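Local coordinates for uncharacterized ABC transporter solute-binding protein yclQ (Bacillus subtilis subsp. subtilis str. 168, PDB 3GFV), which binds iron-free and ferric petrobactin, and its precursor 3,4-dihydroxybenzoic acid, selectively as part of an ABC transporter that takes up ferric petrobactin, at residues 161-166 with 289-294; 182-187 with 247-252; 194-199 with 272-277; 253-256 with 260-263. All coordinates share one frame; numbering follows the deposited sequence. Where two conformers were deposited one is given.

How the contacts relate
Contacts 2 and 3 are buried and apolar at their centre, contact 1 is half apolar and half ionic, and contact 4 lies at the periphery. Contact 3 is nearest the centre of the chain and rests on aliphatic carbons against an indole. Contact 1 stands next to it: helix 281-296 meets helix 146-170 there, and its Glu-290 and Val-291 also reach Trp-274 of contact 3, one by a probable hydrogen bond and the other by packing. Contact 2 is farther out, between strand 183-187 and helix 246-250. Contact 4 touches contact 2 through Val-255 and Val-261 and consists largely of carbonyl oxygens against aliphatic carbons. Across the paired segments, only contact 1 has a salt bridge.

Contact 1 (161-166 with 289-294)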
loop_
_atom_site.group_PDB
_atom_site.type_symbol
_atom_site.label_atom_id
_atom_site.label_comp_id
_atom_site.label_asym_id
_atom_site.label_seq_id
_atom_site.Cartn_x
_atom_site.Cartn_y
_atom_site.Cartn_z
ATOM N N ALA A 161 -0.014 13.652 -11.588
ATOM C CA ALA A 161 -0.293 14.245 -12.906
ATOM C C ALA A 161 0.845 13.985 -13.886
ATOM O O ALA A 161 0.613 13.686 -15.074
ATOM C CB ALA A 161 -0.562 15.726 -12.798
ATOM N N ASP A 162 2.076 14.097 -13.395
ATOM C CA ASP A 162 3.262 13.864 -14.215
ATOM C C ASP A 162 3.375 12.406 -14.716
ATOM O O ASP A 162 3.711 12.169 -15.883
ATOM C CB ASP A 162 4.521 14.284 -13.438
ATOM C CG ASP A 162 5.807 13.921 -14.165
ATOM O OD1 ASP A 162 6.117 14.558 -15.199
ATOM O OD2 ASP A 162 6.517 13.003 -13.691
ATOM N N VAL A 163 3.109 11.429 -13.853
ATOM C CA VAL A 163 3.197 10.035 -14.290
ATOM C C VAL A 163 2.046 9.695 -15.235
ATOM O O VAL A 163 2.224 8.964 -16.213
ATOM C CB VAL A 163 3.274 9.018 -13.121
ATOM C CG1 VAL A 163 1.950 8.931 -12.388
ATOM C CG2 VAL A 163 3.678 7.612 -13.653
ATOM N N LYS A 164 0.883 10.266 -14.968
ATOM C CA LYS A 164 -0.275 10.037 -15.814
ATOM C C LYS A 164 -0.023 10.592 -17.215
ATOM O O LYS A 164 -0.348 9.938 -18.216
ATOM C CB LYS A 164 -1.534 10.637 -15.190
ATOM C CG LYS A 164 -2.772 10.537 -16.057
ATOM C CD LYS A 164 -4.022 10.953 -15.292
ATOM C CE LYS A 164 -5.066 11.518 -16.252
ATOM N NZ LYS A 164 -6.439 11.050 -15.933
ATOM N N LYS A 165 0.561 11.782 -17.291
ATOM C CA LYS A 165 0.899 12.357 -18.593
ATOM C C LYS A 165 1.881 11.449 -19.349
ATOM O O LYS A 165 1.695 11.168 -20.539
ATOM C CB LYS A 165 1.423 13.795 -18.459
ATOM C CG LYS A 165 1.530 14.511 -19.787
ATOM C CD LYS A 165 1.656 16.021 -19.621
ATOM C CE LYS A 165 0.296 16.677 -19.453
ATOM N NZ LYS A 165 0.436 18.153 -19.402
ATOM N N THR A 166 2.899 10.966 -18.648
ATOM C CA THR A 166 3.868 10.039 -19.222
ATOM C C THR A 166 3.175 8.769 -19.702
ATOM O O THR A 166 3.437 8.280 -20.811
ATOM C CB THR A 166 4.939 9.665 -18.177
ATOM O OG1 THR A 166 5.681 10.839 -17.819
ATOM C CG2 THR A 166 5.881 8.606 -18.717
ATOM N N LYS A 289 7.183 6.878 -8.132
ATOM C CA LYS A 289 8.505 6.925 -8.745
ATOM C C LYS A 289 8.897 5.601 -9.398
ATOM O O LYS A 289 9.511 5.589 -10.469
ATOM C CB LYS A 289 9.565 7.332 -7.719
ATOM C CG LYS A 289 10.994 7.257 -8.260
ATOM C CD LYS A 289 12.041 7.526 -7.176
ATOM C CE LYS A 289 13.448 7.139 -7.649
ATOM N NZ LYS A 289 13.789 7.775 -8.958
ATOM N N GLU A 290 8.542 4.484 -8.767
ATOM C CA GLU A 290 8.816 3.194 -9.389
ATOM C C GLU A 290 8.098 3.056 -10.735
ATOM O O GLU A 290 8.676 2.547 -11.703
ATOM C CB GLU A 290 8.378 2.024 -8.496
ATOM C CG GLU A 290 9.140 1.903 -7.191
ATOM C CD GLU A 290 8.614 0.724 -6.380
ATOM O OE1 GLU A 290 8.951 -0.404 -6.729
ATOM O OE2 GLU A 290 7.849 0.924 -5.424
ATOM N N VAL A 291 6.835 3.472 -10.785
ATOM C CA VAL A 291 6.051 3.365 -12.016
ATOM C C VAL A 291 6.601 4.319 -13.092
ATOM O O VAL A 291 6.799 3.923 -14.260
ATOM C CB VAL A 291 4.532 3.578 -11.747
ATOM C CG1 VAL A 291 3.731 3.600 -13.047
ATOM C CG2 VAL A 291 3.992 2.443 -10.854
ATOM N N LYS A 292 6.871 5.550 -12.682
ATOM C CA LYS A 292 7.395 6.586 -13.586
ATOM C C LYS A 292 8.726 6.121 -14.168
ATOM O O LYS A 292 8.943 6.190 -15.381
ATOM C CB LYS A 292 7.575 7.904 -12.831
ATOM C CG LYS A 292 8.236 9.041 -13.649
ATOM C CD LYS A 292 8.551 10.235 -12.731
ATOM C CE LYS A 292 9.579 11.200 -13.328
ATOM N NZ LYS A 292 9.057 11.818 -14.576
ATOM N N ASP A 293 9.615 5.637 -13.301
ATOM C CA ASP A 293 10.904 5.095 -13.751
ATOM C C ASP A 293 10.742 3.950 -14.743
ATOM O O ASP A 293 11.449 3.886 -15.748
ATOM C CB ASP A 293 11.746 4.626 -12.561
ATOM C CG ASP A 293 12.379 5.772 -11.812
ATOM O OD1 ASP A 293 12.236 6.943 -12.254
ATOM O OD2 ASP A 293 13.016 5.502 -10.769
ATOM N N GLY A 294 9.817 3.042 -14.447
ATOM C CA GLY A 294 9.498 1.956 -15.354
ATOM C C GLY A 294 9.045 2.492 -16.697
ATOM O O GLY A 294 9.512 2.014 -17.757
#
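Val-163 and Lys-292 meet where helix 146-170 and helix 281-296 run side by side, the axes of the two segments 9.8 Å apart and inclined by 28°. The packed side of the contact belongs to Val-163. Its CG2 branch points across the gap and settles on the neighbouring helix backbone, 3.9 Å from Lys-292 CA, with the CB of the same lysine almost as near. A little to one side, Val-163 CG2 also touches Val-291 CG1 at 4.1 Å, and both valines also rest on Phe-200.

The opposite character appears at the partly exposed margin. In the conformer given for Asp-162, one of two deposited, CG swings anti to the backbone N (chi1 173°), and OD2 receives a hydrogen bond from Lys-292 NZ at 2.9 Å. The ammonium comes to the syn lone pair, on the side of the other carboxylate oxygen. The lysine chain is extended until its last torsion, where a bend (chi4 63°) turns NZ to the aspartate; the two side chains cross at about a right angle. Lys-292 CD and CE each lie 3.6 Å from Asp-162 OD2. Lys-292 NZ has a second anionic partner in Glu-296, one turn farther along its own helix.

With aspartate and glutamate both beside it, Lys-292 is likely to remain protonated. Since Asp-162 has an alternative conformer, its ionic link is probably the more mobile half of the contact, whereas the valine packing probably helps to set the spacing of the helices.

Contact 2 (182-187 with 247-252); sequences GKISAF and KQVVEN
Ile-184 turns CG1 anti to its carbonyl carbon (chi1 -52°) and keeps the rest of the chain extended, which carries CD1 out from the strand to Val-249. Both methyls of that valine face the isoleucine, and the two side chains reach toward each other tip to tip. Ile-184 CD1 lies 3.7 Å from Val-249 CG1, and the second methyl is used as well: Val-249 CG2 comes to 3.9 Å from Ile-184 CG1. Tyr-220 touches both residues, and Ile-177 and Val-218 also touch the isoleucine, so the pair belongs to a larger apolar cluster.

Toward the start of the strand the contact changes character. Gln-248 places CG between its backbone N and carbonyl carbon (chi1 75°) and then runs straight on, bringing OE1 to 3.4 Å from Gly-182 CA. This is a van der Waals approach to a bare alpha carbon. Gly-182 has a positive phi, in keeping with its place in the turn between strands 173-180 and 183-187, and its N is hydrogen-bonded to Ser-245 OG, just ahead of helix 246-250. A polar tie thus joins the same turn to the start of that helix.

The contact is typical of a beta hairpin within a mixed sheet, with a helix packed against it, in the C-terminal alpha/beta lobe of the periplasmic binding protein fold.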
loop_
_atom_site.group_PDB
_atom_site.type_symbol
_atom_site.label_atom_id
_atom_site.label_comp_id
_atom_site.label_asym_id
_atom_site.label_seq_id
_atom_site.Cartn_x
_atom_site.Cartn_y
_atom_site.Cartn_z
ATOM N N GLY A 182 5.036 -19.436 -7.677
ATOM C CA GLY A 182 4.845 -19.880 -9.046
ATOM C C GLY A 182 3.462 -19.636 -9.619
ATOM O O GLY A 182 3.298 -19.661 -10.842
ATOM N N LYS A 183 2.460 -19.438 -8.760
ATOM C CA LYS A 183 1.115 -19.117 -9.239
ATOM C C LYS A 183 1.022 -17.612 -9.531
ATOM O O LYS A 183 1.585 -16.786 -8.807
ATOM C CB LYS A 183 0.043 -19.502 -8.219
ATOM C CG LYS A 183 -0.331 -21.000 -8.186
ATOM C CD LYS A 183 0.766 -21.880 -8.753
ATOM C CE LYS A 183 0.521 -23.355 -8.444
ATOM N NZ LYS A 183 1.783 -24.146 -8.541
ATOM N N ILE A 184 0.300 -17.265 -10.585
ATOM C CA ILE A 184 0.183 -15.857 -10.978
ATOM C C ILE A 184 -1.246 -15.383 -10.787
ATOM O O ILE A 184 -2.185 -16.122 -11.066
ATOM C CB ILE A 184 0.492 -15.722 -12.481
ATOM C CG1 ILE A 184 1.822 -16.383 -12.820
ATOM C CG2 ILE A 184 0.487 -14.259 -12.902
ATOM C CD1 ILE A 184 1.958 -16.716 -14.304
ATOM N N SER A 185 -1.430 -14.154 -10.316
ATOM C CA SER A 185 -2.754 -13.570 -10.314
ATOM C C SER A 185 -2.697 -12.168 -10.906
ATOM O O SER A 185 -1.678 -11.498 -10.803
ATOM C CB SER A 185 -3.351 -13.560 -8.914
ATOM O OG SER A 185 -2.457 -12.927 -8.023
ATOM N N ALA A 186 -3.792 -11.757 -11.538
ATOM C CA ALA A 186 -3.851 -10.491 -12.268
ATOM C C ALA A 186 -4.700 -9.480 -11.536
ATOM O O ALA A 186 -5.681 -9.844 -10.889
ATOM C CB ALA A 186 -4.418 -10.721 -13.696
ATOM N N PHE A 187 -4.333 -8.208 -11.698
ATOM C CA PHE A 187 -4.972 -7.105 -11.019
ATOM C C PHE A 187 -5.264 -6.013 -12.031
ATOM O O PHE A 187 -4.356 -5.553 -12.748
ATOM C CB PHE A 187 -4.021 -6.574 -9.951
ATOM C CG PHE A 187 -3.834 -7.510 -8.803
ATOM C CD1 PHE A 187 -4.649 -7.407 -7.676
ATOM C CD2 PHE A 187 -2.847 -8.500 -8.839
ATOM C CE1 PHE A 187 -4.481 -8.277 -6.602
ATOM C CE2 PHE A 187 -2.676 -9.371 -7.770
ATOM C CZ PHE A 187 -3.487 -9.256 -6.650
ATOM N N LYS A 247 11.148 -14.878 -11.674
ATOM C CA LYS A 247 11.943 -15.253 -12.842
ATOM C C LYS A 247 11.366 -16.448 -13.584
ATOM O O LYS A 247 11.435 -16.527 -14.818
ATOM C CB LYS A 247 13.392 -15.541 -12.442
ATOM C CG LYS A 247 14.161 -14.312 -11.984
ATOM C CD LYS A 247 15.653 -14.607 -11.889
ATOM C CE LYS A 247 16.144 -15.341 -13.133
ATOM N NZ LYS A 247 17.629 -15.516 -13.164
ATOM N N GLN A 248 10.809 -17.398 -12.851
ATOM C CA GLN A 248 10.252 -18.558 -13.523
ATOM C C GLN A 248 9.048 -18.108 -14.327
ATOM O O GLN A 248 8.681 -18.757 -15.301
ATOM C CB GLN A 248 9.884 -19.676 -12.544
ATOM C CG GLN A 248 8.627 -19.446 -11.717
ATOM C CD GLN A 248 8.506 -20.456 -10.576
ATOM O OE1 GLN A 248 7.569 -21.258 -10.536
ATOM N NE2 GLN A 248 9.467 -20.432 -9.657
ATOM N N VAL A 249 8.428 -16.995 -13.924
ATOM C CA VAL A 249 7.325 -16.503 -14.721
ATOM C C VAL A 249 7.843 -15.708 -15.912
ATOM O O VAL A 249 7.534 -16.018 -17.050
ATOM C CB VAL A 249 6.346 -15.609 -13.940
ATOM C CG1 VAL A 249 5.266 -15.067 -14.910
ATOM C CG2 VAL A 249 5.714 -16.379 -12.774
ATOM N N VAL A 250 8.631 -14.677 -15.650
ATOM C CA VAL A 250 8.841 -13.677 -16.696
ATOM C C VAL A 250 9.914 -14.085 -17.674
ATOM O O VAL A 250 9.945 -13.615 -18.810
ATOM C CB VAL A 250 9.160 -12.284 -16.132
ATOM C CG1 VAL A 250 8.034 -11.821 -15.213
ATOM C CG2 VAL A 250 10.489 -12.310 -15.415
ATOM N N GLU A 251 10.793 -14.975 -17.237
ATOM C CA GLU A 251 11.848 -15.456 -18.115
ATOM C C GLU A 251 11.490 -16.815 -18.725
ATOM O O GLU A 251 12.294 -17.422 -19.431
ATOM C CB GLU A 251 13.191 -15.439 -17.372
ATOM C CG GLU A 251 13.565 -13.997 -16.980
ATOM C CD GLU A 251 14.791 -13.900 -16.104
ATOM O OE1 GLU A 251 15.620 -14.836 -16.129
ATOM O OE2 GLU A 251 14.930 -12.876 -15.393
ATOM N N ASN A 252 10.260 -17.266 -18.482
ATOM C CA ASN A 252 9.780 -18.505 -19.104
ATOM C C ASN A 252 9.751 -18.405 -20.636
ATOM O O ASN A 252 9.294 -17.403 -21.191
ATOM C CB ASN A 252 8.373 -18.830 -18.628
ATOM C CG ASN A 252 7.991 -20.242 -18.938
ATOM O OD1 ASN A 252 7.702 -20.596 -20.090
ATOM N ND2 ASN A 252 8.037 -21.088 -17.919
#

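Contact 3 (194-199 with 272-277)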
loop_
_atom_site.group_PDB
_atom_site.type_symbol
_atom_site.label_atom_id
_atom_site.label_comp_id
_atom_site.label_asym_id
_atom_site.label_seq_id
_atom_site.Cartn_x
_atom_site.Cartn_y
_atom_site.Cartn_z
ATOM N N GLY A 194 -4.962 -1.785 -8.501
ATOM C CA GLY A 194 -5.608 -0.991 -9.523
ATOM C C GLY A 194 -5.081 0.427 -9.685
ATOM O O GLY A 194 -5.265 1.021 -10.743
ATOM N N LEU A 195 -4.450 0.990 -8.657
ATOM C CA LEU A 195 -4.005 2.386 -8.767
ATOM C C LEU A 195 -3.058 2.634 -9.941
ATOM O O LEU A 195 -2.983 3.756 -10.446
ATOM C CB LEU A 195 -3.409 2.909 -7.448
ATOM C CG LEU A 195 -1.950 2.572 -7.126
ATOM C CD1 LEU A 195 -1.507 3.444 -5.947
ATOM C CD2 LEU A 195 -1.819 1.100 -6.787
ATOM N N ILE A 196 -2.353 1.594 -10.393
ATOM C CA ILE A 196 -1.446 1.747 -11.526
ATOM C C ILE A 196 -2.251 2.212 -12.748
ATOM O O ILE A 196 -1.783 3.035 -13.542
ATOM C CB ILE A 196 -0.691 0.431 -11.791
ATOM C CG1 ILE A 196 0.392 0.249 -10.716
ATOM C CG2 ILE A 196 -0.076 0.448 -13.183
ATOM C CD1 ILE A 196 1.006 -1.175 -10.638
ATOM N N HIS A 197 -3.483 1.729 -12.845
ATOM C CA HIS A 197 -4.417 2.200 -13.878
ATOM C C HIS A 197 -5.297 3.364 -13.437
ATOM O O HIS A 197 -5.463 4.346 -14.190
ATOM C CB HIS A 197 -5.316 1.044 -14.325
ATOM C CG HIS A 197 -4.559 -0.185 -14.684
ATOM N ND1 HIS A 197 -3.701 -0.237 -15.768
ATOM C CD2 HIS A 197 -4.532 -1.419 -14.125
ATOM C CE1 HIS A 197 -3.175 -1.443 -15.847
ATOM N NE2 HIS A 197 -3.667 -2.183 -14.861
ATOM N N ASP A 198 -5.863 3.263 -12.233
ATOM C CA ASP A 198 -6.897 4.197 -11.800
ATOM C C ASP A 198 -6.326 5.565 -11.451
ATOM O O ASP A 198 -6.999 6.585 -11.591
ATOM C CB ASP A 198 -7.634 3.638 -10.580
ATOM C CG ASP A 198 -8.279 2.291 -10.856
ATOM O OD1 ASP A 198 -8.733 2.067 -12.002
ATOM O OD2 ASP A 198 -8.320 1.464 -9.933
ATOM N N VAL A 199 -5.085 5.577 -10.993
ATOM C CA VAL A 199 -4.480 6.800 -10.476
ATOM C C VAL A 199 -3.338 7.238 -11.380
ATOM O O VAL A 199 -3.281 8.394 -11.792
ATOM C CB VAL A 199 -3.970 6.585 -9.041
ATOM C CG1 VAL A 199 -3.304 7.834 -8.512
ATOM C CG2 VAL A 199 -5.137 6.203 -8.136
ATOM N N ALA A 272 7.736 -5.993 -1.044
ATOM C CA ALA A 272 7.427 -5.773 0.376
ATOM C C ALA A 272 6.588 -4.505 0.600
ATOM O O ALA A 272 5.591 -4.526 1.322
ATOM C CB ALA A 272 8.721 -5.734 1.218
ATOM N N THR A 273 6.976 -3.402 -0.029
ATOM C CA THR A 273 6.207 -2.172 0.104
ATOM C C THR A 273 4.816 -2.303 -0.513
ATOM O O THR A 273 3.815 -1.918 0.092
ATOM C CB THR A 273 6.973 -0.994 -0.511
ATOM O OG1 THR A 273 8.168 -0.785 0.246
ATOM C CG2 THR A 273 6.133 0.291 -0.496
ATOM N N TRP A 274 4.743 -2.879 -1.718
ATOM C CA TRP A 274 3.467 -2.971 -2.415
ATOM C C TRP A 274 2.475 -3.927 -1.759
ATOM O O TRP A 274 1.265 -3.657 -1.738
ATOM C CB TRP A 274 3.673 -3.330 -3.897
ATOM C CG TRP A 274 4.156 -2.181 -4.708
ATOM C CD1 TRP A 274 5.394 -1.608 -4.665
ATOM C CD2 TRP A 274 3.410 -1.453 -5.688
ATOM N NE1 TRP A 274 5.466 -0.566 -5.566
ATOM C CE2 TRP A 274 4.248 -0.430 -6.179
ATOM C CE3 TRP A 274 2.101 -1.547 -6.175
ATOM C CZ2 TRP A 274 3.832 0.476 -7.167
ATOM C CZ3 TRP A 274 1.683 -0.644 -7.152
ATOM C CH2 TRP A 274 2.553 0.351 -7.637
ATOM N N TYR A 275 2.996 -5.014 -1.188
ATOM C CA TYR A 275 2.150 -6.032 -0.575
ATOM C C TYR A 275 1.836 -5.753 0.906
ATOM O O TYR A 275 0.701 -5.932 1.346
ATOM C CB TYR A 275 2.798 -7.407 -0.737
ATOM C CG TYR A 275 1.931 -8.524 -0.218
ATOM C CD1 TYR A 275 0.776 -8.896 -0.899
ATOM C CD2 TYR A 275 2.259 -9.195 0.947
ATOM C CE1 TYR A 275 -0.025 -9.931 -0.435
ATOM C CE2 TYR A 275 1.464 -10.230 1.419
ATOM C CZ TYR A 275 0.320 -10.587 0.722
ATOM O OH TYR A 275 -0.481 -11.612 1.190
ATOM N N LEU A 276 2.820 -5.282 1.659
ATOM C CA LEU A 276 2.632 -5.108 3.106
ATOM C C LEU A 276 2.223 -3.692 3.452
ATOM O O LEU A 276 1.717 -3.434 4.544
ATOM C CB LEU A 276 3.924 -5.387 3.851
ATOM C CG LEU A 276 4.487 -6.792 3.618
ATOM C CD1 LEU A 276 5.868 -6.918 4.250
ATOM C CD2 LEU A 276 3.522 -7.867 4.117
ATOM N N SER A 277 2.465 -2.762 2.542
ATOM C CA SER A 277 2.248 -1.357 2.883
ATOM C C SER A 277 1.419 -0.650 1.813
ATOM O O SER A 277 0.512 -1.238 1.233
ATOM C CB SER A 277 3.580 -0.640 3.112
ATOM O OG SER A 277 3.356 0.670 3.661
#
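This is a buried apolar contact between two short helices near the centre of the chain, in which an indole is pressed against two aliphatic side chains. Trp-274, on helix 271-276, spans a wide gap: the nearest alpha carbons, those of Leu-195 and Trp-274, are 11.2 Å apart. With CG anti to its carbonyl carbon (chi1 -76°), the tryptophan sends its six-membered ring across to the other helix. The far end of the ring does the touching. Ile-196 CD1 lies 3.6 Å from Trp-274 CZ3, with CG1 close behind, 3.8 Å from Trp-274 CH2; isoleucine and tryptophan cross at about a right angle. Leu-195 slants past the same corner, its CD2 3.9 Å from Trp-274 CZ3, and Met-287 of helix 281-296 packs on Leu-195 and Trp-274.

In the periplasmic binding protein fold two lobes enclose a ligand cleft, and helix 271-276 follows the last strand of the C-terminal sheet. Next to the tryptophan on this helix, Tyr-275 makes a cation-pi contact with Arg-104 and accepts a hydrogen bond at OH from Arg-236.

The polar end of Trp-274 is turned elsewhere: NE1 donates to Glu-290 OE2, which helps to fix the rotation of the ring.

Contact 4 (253-256 with 260-263)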
loop_
_atom_site.group_PDB
_atom_site.type_symbol
_atom_site.label_atom_id
_atom_site.label_comp_id
_atom_site.label_asym_id
_atom_site.label_seq_id
_atom_site.Cartn_x
_atom_site.Cartn_y
_atom_site.Cartn_z
ATOM N N ASP A 253 10.225 -19.444 -21.311
ATOM C CA ASP A 253 10.237 -19.470 -22.772
ATOM C C ASP A 253 8.878 -19.121 -23.387
ATOM O O ASP A 253 8.809 -18.497 -24.452
ATOM C CB ASP A 253 10.695 -20.851 -23.265
ATOM C CG ASP A 253 10.642 -20.980 -24.780
ATOM O OD1 ASP A 253 11.663 -20.668 -25.427
ATOM O OD2 ASP A 253 9.583 -21.379 -25.321
ATOM N N TYR A 254 7.800 -19.536 -22.726
ATOM C CA TYR A 254 6.471 -19.343 -23.289
ATOM C C TYR A 254 6.125 -17.880 -23.570
ATOM O O TYR A 254 5.440 -17.584 -24.540
ATOM C CB TYR A 254 5.388 -19.917 -22.389
ATOM C CG TYR A 254 4.116 -20.101 -23.175
ATOM C CD1 TYR A 254 3.933 -21.233 -23.967
ATOM C CD2 TYR A 254 3.127 -19.133 -23.176
ATOM C CE1 TYR A 254 2.787 -21.401 -24.718
ATOM C CE2 TYR A 254 1.973 -19.293 -23.933
ATOM C CZ TYR A 254 1.807 -20.428 -24.690
ATOM O OH TYR A 254 0.660 -20.591 -25.437
ATOM N N VAL A 255 6.570 -16.981 -22.700
ATOM C CA VAL A 255 6.229 -15.569 -22.828
ATOM C C VAL A 255 7.362 -14.736 -23.390
ATOM O O VAL A 255 7.341 -13.514 -23.269
ATOM C CB VAL A 255 5.769 -14.966 -21.493
ATOM C CG1 VAL A 255 4.463 -15.609 -21.059
ATOM C CG2 VAL A 255 6.849 -15.106 -20.391
ATOM N N LYS A 256 8.343 -15.389 -24.010
ATOM C CA LYS A 256 9.524 -14.672 -24.484
ATOM C C LYS A 256 9.169 -13.631 -25.529
ATOM O O LYS A 256 9.831 -12.598 -25.630
ATOM C CB LYS A 256 10.564 -15.638 -25.057
ATOM C CG LYS A 256 10.158 -16.275 -26.363
ATOM C CD LYS A 256 11.201 -17.311 -26.793
ATOM C CE LYS A 256 10.705 -18.127 -27.977
ATOM N NZ LYS A 256 11.585 -19.300 -28.252
ATOM N N ALA A 260 6.167 -6.751 -23.395
ATOM C CA ALA A 260 6.862 -6.320 -22.182
ATOM C C ALA A 260 8.165 -7.094 -21.951
ATOM O O ALA A 260 9.162 -6.535 -21.481
ATOM C CB ALA A 260 5.954 -6.457 -20.961
ATOM N N VAL A 261 8.152 -8.379 -22.278
ATOM C CA VAL A 261 9.331 -9.207 -22.070
ATOM C C VAL A 261 10.420 -8.918 -23.112
ATOM O O VAL A 261 11.558 -8.601 -22.750
ATOM C CB VAL A 261 8.983 -10.700 -22.019
ATOM C CG1 VAL A 261 10.247 -11.554 -21.887
ATOM C CG2 VAL A 261 8.055 -10.975 -20.870
ATOM N N LYS A 262 10.087 -9.003 -24.392
ATOM C CA LYS A 262 11.137 -8.852 -25.391
ATOM C C LYS A 262 11.674 -7.424 -25.486
ATOM O O LYS A 262 12.819 -7.229 -25.862
ATOM C CB LYS A 262 10.700 -9.361 -26.756
ATOM C CG LYS A 262 9.490 -8.705 -27.316
ATOM C CD LYS A 262 9.118 -9.424 -28.613
ATOM C CE LYS A 262 8.187 -8.597 -29.461
ATOM N NZ LYS A 262 8.366 -8.981 -30.897
ATOM N N ASN A 263 10.863 -6.440 -25.111
ATOM C CA ASN A 263 11.260 -5.042 -25.183
ATOM C C ASN A 263 11.904 -4.538 -23.881
ATOM O O ASN A 263 12.298 -3.377 -23.796
ATOM C CB ASN A 263 10.055 -4.173 -25.554
ATOM C CG ASN A 263 9.512 -4.494 -26.941
ATOM O OD1 ASN A 263 10.249 -4.956 -27.813
ATOM N ND2 ASN A 263 8.230 -4.243 -27.152
#
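Val-255 and Lys-256 bring the flat groups of this contact, their peptide carbonyls, against the aliphatic carbons of Val-261 and Lys-262. Val-255 O lies 3.5 Å from Val-261 CB and nearly as close to both of its methyls, so this oxygen faces the whole branched end of the valine. Lys-256 O reaches farther along the helix, 3.5 Å from Lys-262 CB, and also 3.9 Å from Val-261 CG1. Between side chains the packing is slighter, with Val-255 CG2 and Val-261 CG2 4.3 Å apart.

Another flat group is the carboxylate of Asp-253. Lys-256 NZ meets its OD1 on the syn side, 28° out of the carboxylate plane, at 3.1 Å, in a salt bridge; the extended lysine chain, set off by chi1 of 70°, runs back along its own segment to the aspartate. The segments belong to the loop that joins helix 246-250 to helix 259-262, and to that second helix, which leads into strand 266-268 of the C-terminal sheet. The loop starts with an Asx turn, Asn-252 OD1 being hydrogen-bonded to Tyr-254 N; Lys-256 N then bonds to Asp-253 O at 3.2 Å. Val-255 also packs on Ile-223 of helix 220-226, whereas the end of Lys-262 leads away from the loop.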